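Local coordinates for antitoxin of toxin-antitoxin system VAPB (Rickettsia felis, PDB 3ZVK), which neutralises its cognate ribonuclease toxin VapC2, partially inhibiting its RNase activity, and binds DNA from the promoter of the toxin-antitoxin pair, at the interface of chains C and A and the interface of chains A and B. Numbering follows the deposited sequence. Chains: chain A/B, Antitoxin of toxin-antitoxin system VAPB; chain C, Toxin of toxin-antitoxin system.

Contact 1: the interface of chains C and A. Residues chain C 25, 29, 34, 64, 66-68; chain A 46, 49.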
loop_
_atom_site.group_PDB
_atom_site.type_symbol
_atom_site.label_atom_id
_atom_site.label_comp_id
_atom_site.label_asym_id
_atom_site.label_seq_id
_atom_site.Cartn_x
_atom_site.Cartn_y
_atom_site.Cartn_z
ATOM N N LEU C 25 35.504 14.229 -7.885
ATOM C CA LEU C 25 34.403 13.274 -7.863
ATOM C C LEU C 25 34.937 11.859 -7.921
ATOM O O LEU C 25 34.557 11.055 -7.081
ATOM C CB LEU C 25 33.378 13.531 -8.984
ATOM C CG LEU C 25 32.452 14.729 -8.817
ATOM C CD1 LEU C 25 31.856 15.133 -10.141
ATOM C CD2 LEU C 25 31.378 14.470 -7.780
ATOM N N ALA C 29 34.467 9.313 -4.831
ATOM C CA ALA C 29 33.577 8.178 -5.143
ATOM C C ALA C 29 34.149 6.828 -4.732
ATOM O O ALA C 29 33.386 5.894 -4.496
ATOM C CB ALA C 29 33.220 8.165 -6.621
ATOM N N ILE C 34 28.493 9.950 -3.394
ATOM C CA ILE C 34 28.178 11.206 -4.058
ATOM C C ILE C 34 26.691 11.244 -4.277
ATOM O O ILE C 34 26.129 10.322 -4.889
ATOM C CB ILE C 34 28.999 11.439 -5.339
ATOM C CG1 ILE C 34 30.524 11.566 -4.941
ATOM C CG2 ILE C 34 28.499 12.754 -6.033
ATOM C CD1 ILE C 34 31.424 11.265 -5.993
ATOM N N PHE C 64 24.816 13.082 -16.143
ATOM C CA PHE C 64 25.351 13.618 -14.897
ATOM C C PHE C 64 24.842 12.832 -13.685
ATOM O O PHE C 64 25.635 12.506 -12.791
ATOM C CB PHE C 64 25.038 15.138 -14.792
ATOM C CG PHE C 64 25.650 15.809 -13.590
ATOM C CD1 PHE C 64 27.018 15.988 -13.496
ATOM C CD2 PHE C 64 24.868 16.178 -12.513
ATOM C CE1 PHE C 64 27.589 16.520 -12.334
ATOM C CE2 PHE C 64 25.437 16.752 -11.375
ATOM C CZ PHE C 64 26.794 16.904 -11.286
ATOM N N SER C 66 23.728 9.666 -13.670
ATOM C CA SER C 66 24.091 8.252 -13.739
ATOM C C SER C 66 25.003 7.721 -12.632
ATOM O O SER C 66 24.831 6.555 -12.254
ATOM C CB SER C 66 24.604 7.872 -15.122
ATOM O OG SER C 66 25.863 8.444 -15.385
ATOM N N ARG C 67 25.964 8.530 -12.096
ATOM C CA ARG C 67 26.859 8.032 -11.030
ATOM C C ARG C 67 26.596 8.677 -9.650
ATOM O O ARG C 67 27.349 8.443 -8.707
ATOM C CB ARG C 67 28.328 8.054 -11.457
ATOM C CG ARG C 67 28.563 7.343 -12.779
ATOM C CD ARG C 67 30.025 7.090 -13.118
ATOM N NE ARG C 67 30.699 6.176 -12.183
ATOM C CZ ARG C 67 30.522 4.860 -12.155
ATOM N NH1 ARG C 67 29.689 4.279 -13.002
ATOM N NH2 ARG C 67 31.168 4.118 -11.272
ATOM N N LEU C 68 25.434 9.353 -9.525
ATOM C CA LEU C 68 24.898 10.081 -8.354
ATOM C C LEU C 68 23.760 9.302 -7.689
ATOM O O LEU C 68 23.072 8.595 -8.359
ATOM C CB LEU C 68 24.250 11.452 -8.851
ATOM C CG LEU C 68 24.911 12.759 -8.421
ATOM C CD1 LEU C 68 26.301 12.552 -8.134
ATOM C CD2 LEU C 68 24.882 13.777 -9.494
ATOM N N TRP A 46 33.464 9.064 -13.719
ATOM C CA TRP A 46 33.184 10.505 -13.737
ATOM C C TRP A 46 33.832 11.236 -14.911
ATOM O O TRP A 46 33.246 12.192 -15.425
ATOM C CB TRP A 46 33.461 11.171 -12.381
ATOM C CG TRP A 46 32.331 11.016 -11.410
ATOM C CD1 TRP A 46 32.315 10.264 -10.269
ATOM C CD2 TRP A 46 31.039 11.642 -11.502
ATOM N NE1 TRP A 46 31.103 10.406 -9.625
ATOM C CE2 TRP A 46 30.289 11.221 -10.384
ATOM C CE3 TRP A 46 30.450 12.538 -12.415
ATOM C CZ2 TRP A 46 28.978 11.660 -10.160
ATOM C CZ3 TRP A 46 29.155 12.983 -12.182
ATOM C CH2 TRP A 46 28.443 12.567 -11.051
ATOM N N VAL A 49 31.631 10.486 -17.828
ATOM C CA VAL A 49 30.433 11.301 -17.611
ATOM C C VAL A 49 30.675 12.718 -18.155
ATOM O O VAL A 49 29.845 13.221 -18.922
ATOM C CB VAL A 49 30.018 11.321 -16.110
ATOM C CG1 VAL A 49 29.064 12.477 -15.789
ATOM C CG2 VAL A 49 29.422 9.982 -15.676
HETATM O O HOH W 1 29.907 8.273 -7.855
#
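The indole of A:Trp46 lies against the toxin, covered on both faces, a worked example of how a large aromatic side chain can seat an antitoxin helix on its toxin. Over one face lies C:Leu25, from helix 19-29: its CB sits 3.7 Å from the centroid of the five-membered ring of A:Trp46, while its CD1 branch covers the six-membered ring nearer the rim. The first torsion of C:Leu25, -74°, sets CG beside the backbone N and lets the side chain run along the indole instead of pointing away. Against the opposite face comes C:Arg67, not with its guanidinium but with its CB, 3.9 Å from CE2 of A:Trp46.

The benzo end of the indole meets C:Leu68 and C:Phe64. C:Leu68 crosses it at about a right angle and puts CD1 3.5 Å from CZ2 of A:Trp46. C:Phe64 slants across the same end, its CE1 3.9 Å from CZ3 of A:Trp46, and its backbone carbonyl O also faces the CH2 corner of that indole. On the pyrrole side, CD1 of C:Ile34 approaches NE1 of A:Trp46.

One turn along helix 46-57, A:Val49 widens the apolar patch. With CG1 anti to the backbone N (chi1 162°), its two methyls part: CG1 faces the CA of C:Phe64, and CG2 packs 3.9 Å from CD of C:Arg67, close to the hydroxyl of C:Ser66.

The polar rim is bridged by water. A:Trp46 NE1 lies 3.0 Å from the oxygen of water 1, with a bent angle of 144° at the hydrogen, and this water is 2.7 Å from the carbonyl O of C:Arg67. The indole N-H is thus linked through this water to toxin backbone, which would favour one orientation of the ring. The site fastens the antitoxin's helix 46-57 to the PIN-domain ribonuclease that it neutralises.

Contact 2: the interface of chains A and B. Residues chain A 15, 17, 23, 28, 39; chain B 15, 17, 37, 39.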
loop_
_atom_site.group_PDB
_atom_site.type_symbol
_atom_site.label_atom_id
_atom_site.label_comp_id
_atom_site.label_asym_id
_atom_site.label_seq_id
_atom_site.Cartn_x
_atom_site.Cartn_y
_atom_site.Cartn_z
ATOM N N VAL A 15 10.803 -4.965 -19.056
ATOM C CA VAL A 15 10.192 -4.284 -20.199
ATOM C C VAL A 15 10.767 -4.910 -21.496
ATOM O O VAL A 15 11.984 -5.029 -21.661
ATOM C CB VAL A 15 10.320 -2.720 -20.131
ATOM C CG1 VAL A 15 11.757 -2.272 -19.954
ATOM C CG2 VAL A 15 9.687 -2.035 -21.330
ATOM N N LEU A 17 11.790 -4.612 -25.067
ATOM C CA LEU A 17 12.087 -3.503 -25.977
ATOM C C LEU A 17 11.739 -3.785 -27.432
ATOM O O LEU A 17 12.136 -4.827 -27.965
ATOM C CB LEU A 17 13.581 -3.084 -25.906
ATOM C CG LEU A 17 14.174 -2.704 -24.553
ATOM C CD1 LEU A 17 15.640 -2.537 -24.673
ATOM C CD2 LEU A 17 13.589 -1.449 -24.038
ATOM N N PHE A 23 19.605 -2.082 -27.427
ATOM C CA PHE A 23 20.890 -1.589 -26.937
ATOM C C PHE A 23 21.986 -2.561 -27.357
ATOM O O PHE A 23 21.718 -3.765 -27.529
ATOM C CB PHE A 23 20.858 -1.469 -25.400
ATOM C CG PHE A 23 20.072 -0.284 -24.886
ATOM C CD1 PHE A 23 18.707 -0.389 -24.643
ATOM C CD2 PHE A 23 20.703 0.926 -24.622
ATOM C CE1 PHE A 23 17.989 0.702 -24.169
ATOM C CE2 PHE A 23 19.991 2.011 -24.130
ATOM C CZ PHE A 23 18.643 1.902 -23.920
ATOM N N VAL A 28 22.464 -1.081 -18.538
ATOM C CA VAL A 28 22.060 0.322 -18.739
ATOM C C VAL A 28 21.929 1.077 -17.435
ATOM O O VAL A 28 21.727 0.487 -16.388
ATOM C CB VAL A 28 20.765 0.469 -19.591
ATOM C CG1 VAL A 28 21.028 0.169 -21.067
ATOM C CG2 VAL A 28 19.600 -0.344 -19.031
ATOM N N LEU A 39 16.402 5.062 -19.704
ATOM C CA LEU A 39 17.384 3.976 -19.823
ATOM C C LEU A 39 18.390 4.489 -20.837
ATOM O O LEU A 39 18.018 4.986 -21.903
ATOM C CB LEU A 39 16.776 2.646 -20.319
ATOM C CG LEU A 39 15.503 2.100 -19.592
ATOM C CD1 LEU A 39 14.973 0.899 -20.297
ATOM C CD2 LEU A 39 15.784 1.747 -18.113
ATOM N N VAL B 15 14.828 -5.438 -20.796
ATOM C CA VAL B 15 15.540 -4.775 -19.684
ATOM C C VAL B 15 14.907 -5.230 -18.378
ATOM O O VAL B 15 13.692 -5.147 -18.228
ATOM C CB VAL B 15 15.549 -3.218 -19.824
ATOM C CG1 VAL B 15 16.244 -2.552 -18.640
ATOM C CG2 VAL B 15 16.212 -2.796 -21.117
ATOM N N LEU B 17 14.029 -4.543 -14.810
ATOM C CA LEU B 17 13.921 -3.346 -13.987
ATOM C C LEU B 17 14.266 -3.552 -12.529
ATOM O O LEU B 17 13.695 -4.438 -11.921
ATOM C CB LEU B 17 12.498 -2.708 -14.064
ATOM C CG LEU B 17 11.951 -2.356 -15.438
ATOM C CD1 LEU B 17 10.488 -2.003 -15.317
ATOM C CD2 LEU B 17 12.726 -1.203 -16.065
ATOM N N ILE B 37 16.404 6.065 -24.159
ATOM C CA ILE B 37 14.942 6.050 -24.329
ATOM C C ILE B 37 14.218 6.418 -23.035
ATOM O O ILE B 37 14.698 6.085 -21.940
ATOM C CB ILE B 37 14.428 4.654 -24.838
ATOM C CG1 ILE B 37 14.891 3.491 -23.941
ATOM C CG2 ILE B 37 14.779 4.411 -26.311
ATOM C CD1 ILE B 37 14.335 2.128 -24.290
ATOM N N LEU B 39 10.673 5.880 -20.822
ATOM C CA LEU B 39 9.566 4.963 -20.599
ATOM C C LEU B 39 8.570 5.625 -19.666
ATOM O O LEU B 39 8.922 5.941 -18.534
ATOM C CB LEU B 39 10.105 3.667 -19.948
ATOM C CG LEU B 39 10.526 2.489 -20.837
ATOM C CD1 LEU B 39 11.485 2.908 -21.953
ATOM C CD2 LEU B 39 11.191 1.426 -19.994
#
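Branched methyls from A:Leu17, A:Leu39, B:Val15, B:Ile37 and B:Leu39 interlock at the core of this dimer of MazE/SpoVT-AbrB-type antitoxin domains, in which the two chains pair strands as well as pack side chains. B:Val15 is met on several sides: its CG2 lies 3.6 Å from CD1 of A:Leu17, which crosses it at a slant, while A:Leu39 comes tip to tip with it and A:Val28 brings CG2 head-on to its CG1.

The two copies of the valine differ in rotamer. In B:Val15 CG1 stands anti to the backbone N (chi1 178°), whereas A:Val15, at 54°, wedges CG1 between its backbone N and carbonyl carbon, aiming it at CD2 of B:Leu39, 3.7 Å away. CD2 of B:Leu39 also rests 3.8 Å from CD1 of A:Leu39. Further out, CD1 of B:Ile37 touches both CD2 of A:Leu17, 3.7 Å away, and CE1 of A:Phe23, at 3.9 Å. The phenyl ring is steadied within its own chain by A:Val28 CG1 over one face and A:Leu17 CD1 at its edge.

At the rim, backbone takes over. A:Val15 and B:Val15 pair as antiparallel strands 12-17, each N donating to the other's O at 3.0 Å. A:Leu39 and B:Ile37 form a second antiparallel bridge, A:Leu39 N giving to B:Ile37 O and B:Ile37 N to A:Leu39 O, also at 3.0 Å.

About 20 Å separates the C-alpha centres of contact 1 and contact 2. They share chain A but no residue: contact 2 draws on its strands 12-17, 27-33 and 36-41, contact 1 on the helix 46-57 that follows strand 36-41 after a short connection. One antitoxin chain thus couples two tasks, pairing with a second antitoxin through its strands and holding a toxin through its helix. Repeated in each copy, these two joints contribute to the VapB-VapB and toxin-antitoxin links of the four-plus-four assembly seen with DNA, which VapC-VapC contacts complete.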